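Local coordinates for alkyltransferase-like protein 1 (Schizosaccharomyces pombe, PDB 3GVA) that recognises O6-alkylguanine lesions in DNA, bending the duplex and flipping the damaged base into a hydrophobic pocket to present it for nucleotide excision repair, at residues 17-31 against 96-108. Sequence-based numbering, arbitrary orientation.
Sequences IPYGKVSTYGEIARY and EYKLNLPEYMWKP
Trp106 lays one face of its indole on Ile17 and Pro18. Pro18 CD sits 3.4 Å from the centroid of the five-membered ring of Trp106, a CH-pi contact, while Ile17 CA covers the six-membered ring. The far end of the indole points its edge at the face of Tyr31, where Trp106 CH2 lies 3.7 Å from Tyr31 CZ and the planes stand at 66°, a T-shaped pair. With CG anti to the backbone N (chi1 173°), the Trp106 indole extends between Pro18 and Tyr31. Pro108 CG rests on the other indole face, and Pro108 CB touches Tyr31 CE1 at 3.5 Å. In this way the C-terminal segment packs on the MGMT-family, helix-turn-helix-related DNA-binding domain, at 17-31, whose helix 25-31 carries Tyr31 and also Tyr25, a residue probably required for nucleotide flipping. Two backbone bonds make a single beta bridge between Val22 and Met105: Val22 N to Tyr104 O (3.0 Å) and Trp106 N to Val22 O (2.8 Å). Beside them Val22 CG2 packs on Leu101 CD1 at 3.8 Å, and the Lys21 chain, bent at chi2, brings CD against Tyr104 O. A water joins Ser23 OG to Trp106 O. Further out, Tyr104 OH bonds to Glu88 N.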
loop_
_atom_site.group_PDB
_atom_site.type_symbol
_atom_site.label_atom_id
_atom_site.label_comp_id
_atom_site.label_asym_id
_atom_site.label_seq_id
_atom_site.Cartn_x
_atom_site.Cartn_y
_atom_site.Cartn_z
ATOM N N ILE A 17 -0.262 8.907 4.542
ATOM C CA ILE A 17 -1.441 8.053 4.746
ATOM C C ILE A 17 -1.576 7.912 6.261
ATOM O O ILE A 17 -0.637 7.493 6.943
ATOM C CB ILE A 17 -1.256 6.634 4.132
ATOM C CG1 ILE A 17 -0.907 6.740 2.644
ATOM C CG2 ILE A 17 -2.542 5.822 4.290
ATOM C CD1 ILE A 17 -0.557 5.409 2.000
ATOM N N PRO A 18 -2.740 8.269 6.815
ATOM C CA PRO A 18 -2.847 8.136 8.268
ATOM C C PRO A 18 -2.959 6.725 8.831
ATOM O O PRO A 18 -3.311 5.767 8.136
ATOM C CB PRO A 18 -4.059 9.005 8.604
ATOM C CG PRO A 18 -4.891 8.912 7.379
ATOM C CD PRO A 18 -3.885 9.014 6.266
ATOM N N TYR A 19 -2.611 6.620 10.106
ATOM C CA TYR A 19 -2.670 5.378 10.856
ATOM C C TYR A 19 -4.062 4.773 10.656
ATOM O O TYR A 19 -5.063 5.483 10.732
ATOM C CB TYR A 19 -2.447 5.703 12.335
ATOM C CG TYR A 19 -2.435 4.525 13.273
ATOM C CD1 TYR A 19 -1.246 3.865 13.575
ATOM C CD2 TYR A 19 -3.605 4.100 13.901
ATOM C CE1 TYR A 19 -1.219 2.812 14.488
ATOM C CE2 TYR A 19 -3.590 3.045 14.815
ATOM C CZ TYR A 19 -2.394 2.408 15.105
ATOM O OH TYR A 19 -2.369 1.377 16.015
ATOM N N GLY A 20 -4.126 3.474 10.377
ATOM C CA GLY A 20 -5.420 2.835 10.199
ATOM C C GLY A 20 -6.093 3.037 8.856
ATOM O O GLY A 20 -7.199 2.557 8.649
ATOM N N LYS A 21 -5.439 3.748 7.943
ATOM C CA LYS A 21 -5.994 3.988 6.611
ATOM C C LYS A 21 -5.080 3.387 5.546
ATOM O O LYS A 21 -3.954 3.005 5.839
ATOM C CB LYS A 21 -6.147 5.490 6.365
ATOM C CG LYS A 21 -7.160 6.172 7.278
ATOM C CD LYS A 21 -8.566 5.698 6.981
ATOM C CE LYS A 21 -9.582 6.354 7.901
ATOM N NZ LYS A 21 -10.956 5.842 7.621
ATOM N N VAL A 22 -5.563 3.296 4.312
ATOM C CA VAL A 22 -4.748 2.738 3.237
ATOM C C VAL A 22 -4.929 3.518 1.946
ATOM O O VAL A 22 -5.815 4.366 1.838
ATOM C CB VAL A 22 -5.096 1.238 2.958
ATOM C CG1 VAL A 22 -4.955 0.416 4.240
ATOM C CG2 VAL A 22 -6.511 1.105 2.390
ATOM N N SER A 23 -4.081 3.237 0.966
ATOM C CA SER A 23 -4.190 3.893 -0.326
ATOM C C SER A 23 -3.691 2.925 -1.392
ATOM O O SER A 23 -3.357 1.774 -1.083
ATOM C CB SER A 23 -3.381 5.194 -0.351
ATOM O OG SER A 23 -3.733 5.969 -1.486
ATOM N N THR A 24 -3.653 3.379 -2.641
ATOM C CA THR A 24 -3.206 2.531 -3.746
ATOM C C THR A 24 -2.229 3.277 -4.655
ATOM O O THR A 24 -2.099 4.505 -4.574
ATOM C CB THR A 24 -4.400 2.068 -4.604
ATOM O OG1 THR A 24 -5.039 3.218 -5.172
ATOM C CG2 THR A 24 -5.412 1.313 -3.763
ATOM N N TYR A 25 -1.551 2.535 -5.526
ATOM C CA TYR A 25 -0.602 3.139 -6.450
ATOM C C TYR A 25 -1.284 4.235 -7.266
ATOM O O TYR A 25 -0.737 5.328 -7.440
ATOM C CB TYR A 25 -0.029 2.093 -7.415
ATOM C CG TYR A 25 0.769 0.982 -6.765
ATOM C CD1 TYR A 25 1.365 1.158 -5.518
ATOM C CD2 TYR A 25 0.956 -0.234 -7.416
ATOM C CE1 TYR A 25 2.128 0.149 -4.933
ATOM C CE2 TYR A 25 1.721 -1.250 -6.845
ATOM C CZ TYR A 25 2.303 -1.051 -5.603
ATOM O OH TYR A 25 3.060 -2.049 -5.032
ATOM N N GLY A 26 -2.481 3.934 -7.759
ATOM C CA GLY A 26 -3.225 4.889 -8.563
ATOM C C GLY A 26 -3.604 6.145 -7.809
ATOM O O GLY A 26 -3.456 7.257 -8.321
ATOM N N GLU A 27 -4.106 5.969 -6.593
ATOM C CA GLU A 27 -4.505 7.099 -5.762
ATOM C C GLU A 27 -3.310 7.988 -5.449
ATOM O O GLU A 27 -3.394 9.213 -5.529
ATOM C CB GLU A 27 -5.125 6.599 -4.454
ATOM C CG GLU A 27 -6.498 5.986 -4.604
ATOM C CD GLU A 27 -7.542 7.009 -5.007
ATOM O OE1 GLU A 27 -8.042 6.938 -6.149
ATOM O OE2 GLU A 27 -7.858 7.890 -4.182
ATOM N N ILE A 28 -2.191 7.370 -5.091
ATOM C CA ILE A 28 -0.994 8.134 -4.753
ATOM C C ILE A 28 -0.489 8.903 -5.965
ATOM O O ILE A 28 -0.122 10.078 -5.853
ATOM C CB ILE A 28 0.123 7.211 -4.224
ATOM C CG1 ILE A 28 -0.306 6.596 -2.887
ATOM C CG2 ILE A 28 1.434 7.985 -4.086
ATOM C CD1 ILE A 28 -0.489 7.598 -1.749
ATOM N N ALA A 29 -0.475 8.248 -7.121
ATOM C CA ALA A 29 -0.008 8.888 -8.347
ATOM C C ALA A 29 -0.837 10.128 -8.652
ATOM O O ALA A 29 -0.299 11.158 -9.035
ATOM C CB ALA A 29 -0.075 7.908 -9.510
ATOM N N ARG A 30 -2.149 10.029 -8.472
ATOM C CA ARG A 30 -3.034 11.159 -8.722
ATOM C C ARG A 30 -2.849 12.211 -7.631
ATOM O O ARG A 30 -2.986 13.413 -7.877
ATOM C CB ARG A 30 -4.497 10.693 -8.772
ATOM C CG ARG A 30 -4.856 9.860 -10.007
ATOM C CD ARG A 30 -6.360 9.556 -10.088
ATOM N NE ARG A 30 -6.795 8.471 -9.202
ATOM C CZ ARG A 30 -6.578 7.175 -9.432
ATOM N NH1 ARG A 30 -5.927 6.786 -10.523
ATOM N NH2 ARG A 30 -7.020 6.260 -8.573
ATOM N N TYR A 31 -2.520 11.753 -6.428
ATOM C CA TYR A 31 -2.312 12.657 -5.302
ATOM C C TYR A 31 -1.056 13.525 -5.455
ATOM O O TYR A 31 -1.055 14.691 -5.064
ATOM C CB TYR A 31 -2.219 11.864 -3.998
ATOM C CG TYR A 31 -2.009 12.732 -2.782
ATOM C CD1 TYR A 31 -2.990 13.627 -2.366
ATOM C CD2 TYR A 31 -0.831 12.653 -2.040
ATOM C CE1 TYR A 31 -2.807 14.420 -1.239
ATOM C CE2 TYR A 31 -0.638 13.443 -0.915
ATOM C CZ TYR A 31 -1.633 14.321 -0.520
ATOM O OH TYR A 31 -1.459 15.089 0.603
ATOM N N GLU A 96 -6.421 -15.589 -0.483
ATOM C CA GLU A 96 -5.873 -14.242 -0.414
ATOM C C GLU A 96 -6.455 -13.491 0.775
ATOM O O GLU A 96 -7.626 -13.650 1.108
ATOM C CB GLU A 96 -6.237 -13.446 -1.662
ATOM C CG GLU A 96 -6.002 -14.129 -2.980
ATOM C CD GLU A 96 -6.869 -13.522 -4.058
ATOM O OE1 GLU A 96 -8.104 -13.711 -3.990
ATOM O OE2 GLU A 96 -6.327 -12.846 -4.956
ATOM N N TYR A 97 -5.635 -12.664 1.409
ATOM C CA TYR A 97 -6.109 -11.855 2.518
ATOM C C TYR A 97 -6.663 -10.590 1.883
ATOM O O TYR A 97 -6.057 -10.027 0.969
ATOM C CB TYR A 97 -4.964 -11.567 3.487
ATOM C CG TYR A 97 -4.603 -12.802 4.278
ATOM C CD1 TYR A 97 -5.549 -13.419 5.097
ATOM C CD2 TYR A 97 -3.338 -13.377 4.186
ATOM C CE1 TYR A 97 -5.250 -14.578 5.802
ATOM C CE2 TYR A 97 -3.025 -14.543 4.892
ATOM C CZ TYR A 97 -3.988 -15.135 5.696
ATOM O OH TYR A 97 -3.700 -16.284 6.396
ATOM N N LYS A 98 -7.820 -10.147 2.358
ATOM C CA LYS A 98 -8.471 -8.988 1.765
ATOM C C LYS A 98 -9.149 -8.096 2.792
ATOM O O LYS A 98 -9.398 -8.503 3.923
ATOM C CB LYS A 98 -9.512 -9.492 0.755
ATOM C CG LYS A 98 -10.256 -8.437 -0.036
ATOM C CD LYS A 98 -11.285 -9.105 -0.952
ATOM C CE LYS A 98 -11.970 -8.102 -1.873
ATOM N NZ LYS A 98 -12.583 -6.966 -1.123
ATOM N N LEU A 99 -9.449 -6.871 2.388
ATOM C CA LEU A 99 -10.133 -5.950 3.276
ATOM C C LEU A 99 -11.085 -5.099 2.452
ATOM O O LEU A 99 -10.943 -5.002 1.229
ATOM C CB LEU A 99 -9.118 -5.082 4.026
ATOM C CG LEU A 99 -8.124 -4.265 3.200
ATOM C CD1 LEU A 99 -8.826 -3.084 2.568
ATOM C CD2 LEU A 99 -6.993 -3.787 4.100
ATOM N N ASN A 100 -12.063 -4.505 3.122
ATOM C CA ASN A 100 -13.047 -3.659 2.464
ATOM C C ASN A 100 -12.385 -2.306 2.181
ATOM O O ASN A 100 -12.294 -1.449 3.063
ATOM C CB ASN A 100 -14.271 -3.520 3.383
ATOM C CG ASN A 100 -15.321 -2.591 2.822
ATOM O OD1 ASN A 100 -15.440 -2.434 1.608
ATOM N ND2 ASN A 100 -16.102 -1.977 3.706
ATOM N N LEU A 101 -11.914 -2.125 0.949
ATOM C CA LEU A 101 -11.205 -0.901 0.562
ATOM C C LEU A 101 -11.920 0.422 0.860
ATOM O O LEU A 101 -11.355 1.299 1.509
ATOM C CB LEU A 101 -10.811 -0.960 -0.923
ATOM C CG LEU A 101 -9.943 0.206 -1.433
ATOM C CD1 LEU A 101 -8.604 0.224 -0.701
ATOM C CD2 LEU A 101 -9.715 0.070 -2.924
ATOM N N PRO A 102 -13.166 0.588 0.388
ATOM C CA PRO A 102 -13.876 1.845 0.656
ATOM C C PRO A 102 -13.970 2.196 2.143
ATOM O O PRO A 102 -14.034 3.366 2.515
ATOM C CB PRO A 102 -15.245 1.618 0.005
ATOM C CG PRO A 102 -15.382 0.124 -0.026
ATOM C CD PRO A 102 -14.000 -0.327 -0.403
ATOM N N GLU A 103 -13.948 1.180 2.993
ATOM C CA GLU A 103 -14.029 1.400 4.426
ATOM C C GLU A 103 -12.749 1.968 5.042
ATOM O O GLU A 103 -12.808 2.642 6.067
ATOM C CB GLU A 103 -14.396 0.094 5.130
ATOM C CG GLU A 103 -14.371 0.163 6.654
ATOM C CD GLU A 103 -14.939 -1.089 7.288
ATOM O OE1 GLU A 103 -14.925 -1.200 8.535
ATOM O OE2 GLU A 103 -15.407 -1.964 6.533
ATOM N N TYR A 104 -11.598 1.696 4.433
ATOM C CA TYR A 104 -10.332 2.183 4.977
ATOM C C TYR A 104 -9.570 3.123 4.047
ATOM O O TYR A 104 -8.539 3.681 4.428
ATOM C CB TYR A 104 -9.424 1.005 5.348
ATOM C CG TYR A 104 -10.013 0.081 6.378
ATOM C CD1 TYR A 104 -10.796 -1.014 6.003
ATOM C CD2 TYR A 104 -9.797 0.302 7.736
ATOM C CE1 TYR A 104 -11.349 -1.871 6.969
ATOM C CE2 TYR A 104 -10.342 -0.539 8.705
ATOM C CZ TYR A 104 -11.112 -1.624 8.318
ATOM O OH TYR A 104 -11.601 -2.475 9.281
ATOM N N MET A 105 -10.077 3.286 2.831
ATOM C CA MET A 105 -9.460 4.162 1.843
ATOM C C MET A 105 -9.192 5.554 2.410
ATOM O O MET A 105 -10.083 6.183 2.980
ATOM C CB MET A 105 -10.386 4.294 0.634
ATOM C CG MET A 105 -9.912 5.287 -0.399
ATOM S SD MET A 105 -8.626 4.599 -1.422
ATOM C CE MET A 105 -9.605 4.064 -2.796
ATOM N N TRP A 106 -7.964 6.034 2.244
ATOM C CA TRP A 106 -7.592 7.359 2.718
ATOM C C TRP A 106 -8.202 8.400 1.803
ATOM O O TRP A 106 -8.244 8.216 0.589
ATOM C CB TRP A 106 -6.072 7.534 2.703
ATOM C CG TRP A 106 -5.611 8.934 3.024
ATOM C CD1 TRP A 106 -6.089 9.749 4.012
ATOM C CD2 TRP A 106 -4.530 9.650 2.405
ATOM N NE1 TRP A 106 -5.371 10.922 4.052
ATOM C CE2 TRP A 106 -4.409 10.887 3.078
ATOM C CE3 TRP A 106 -3.652 9.363 1.351
ATOM C CZ2 TRP A 106 -3.442 11.838 2.732
ATOM C CZ3 TRP A 106 -2.687 10.312 1.005
ATOM C CH2 TRP A 106 -2.592 11.535 1.698
ATOM N N LYS A 107 -8.672 9.492 2.392
ATOM C CA LYS A 107 -9.244 10.584 1.624
ATOM C C LYS A 107 -8.498 11.873 1.973
ATOM O O LYS A 107 -8.775 12.514 2.993
ATOM C CB LYS A 107 -10.737 10.723 1.925
ATOM C CG LYS A 107 -11.622 10.372 0.737
ATOM C CD LYS A 107 -13.043 10.057 1.165
ATOM C CE LYS A 107 -13.101 8.737 1.916
ATOM N NZ LYS A 107 -12.545 7.622 1.092
ATOM N N PRO A 108 -7.519 12.251 1.135
ATOM C CA PRO A 108 -6.704 13.460 1.318
ATOM C C PRO A 108 -7.546 14.688 1.690
ATOM O O PRO A 108 -7.316 15.261 2.780
ATOM C CB PRO A 108 -6.024 13.616 -0.041
ATOM C CG PRO A 108 -5.819 12.182 -0.463
ATOM C CD PRO A 108 -7.137 11.537 -0.099
HETATM O O HOH W 1 -6.217 7.379 -1.099
#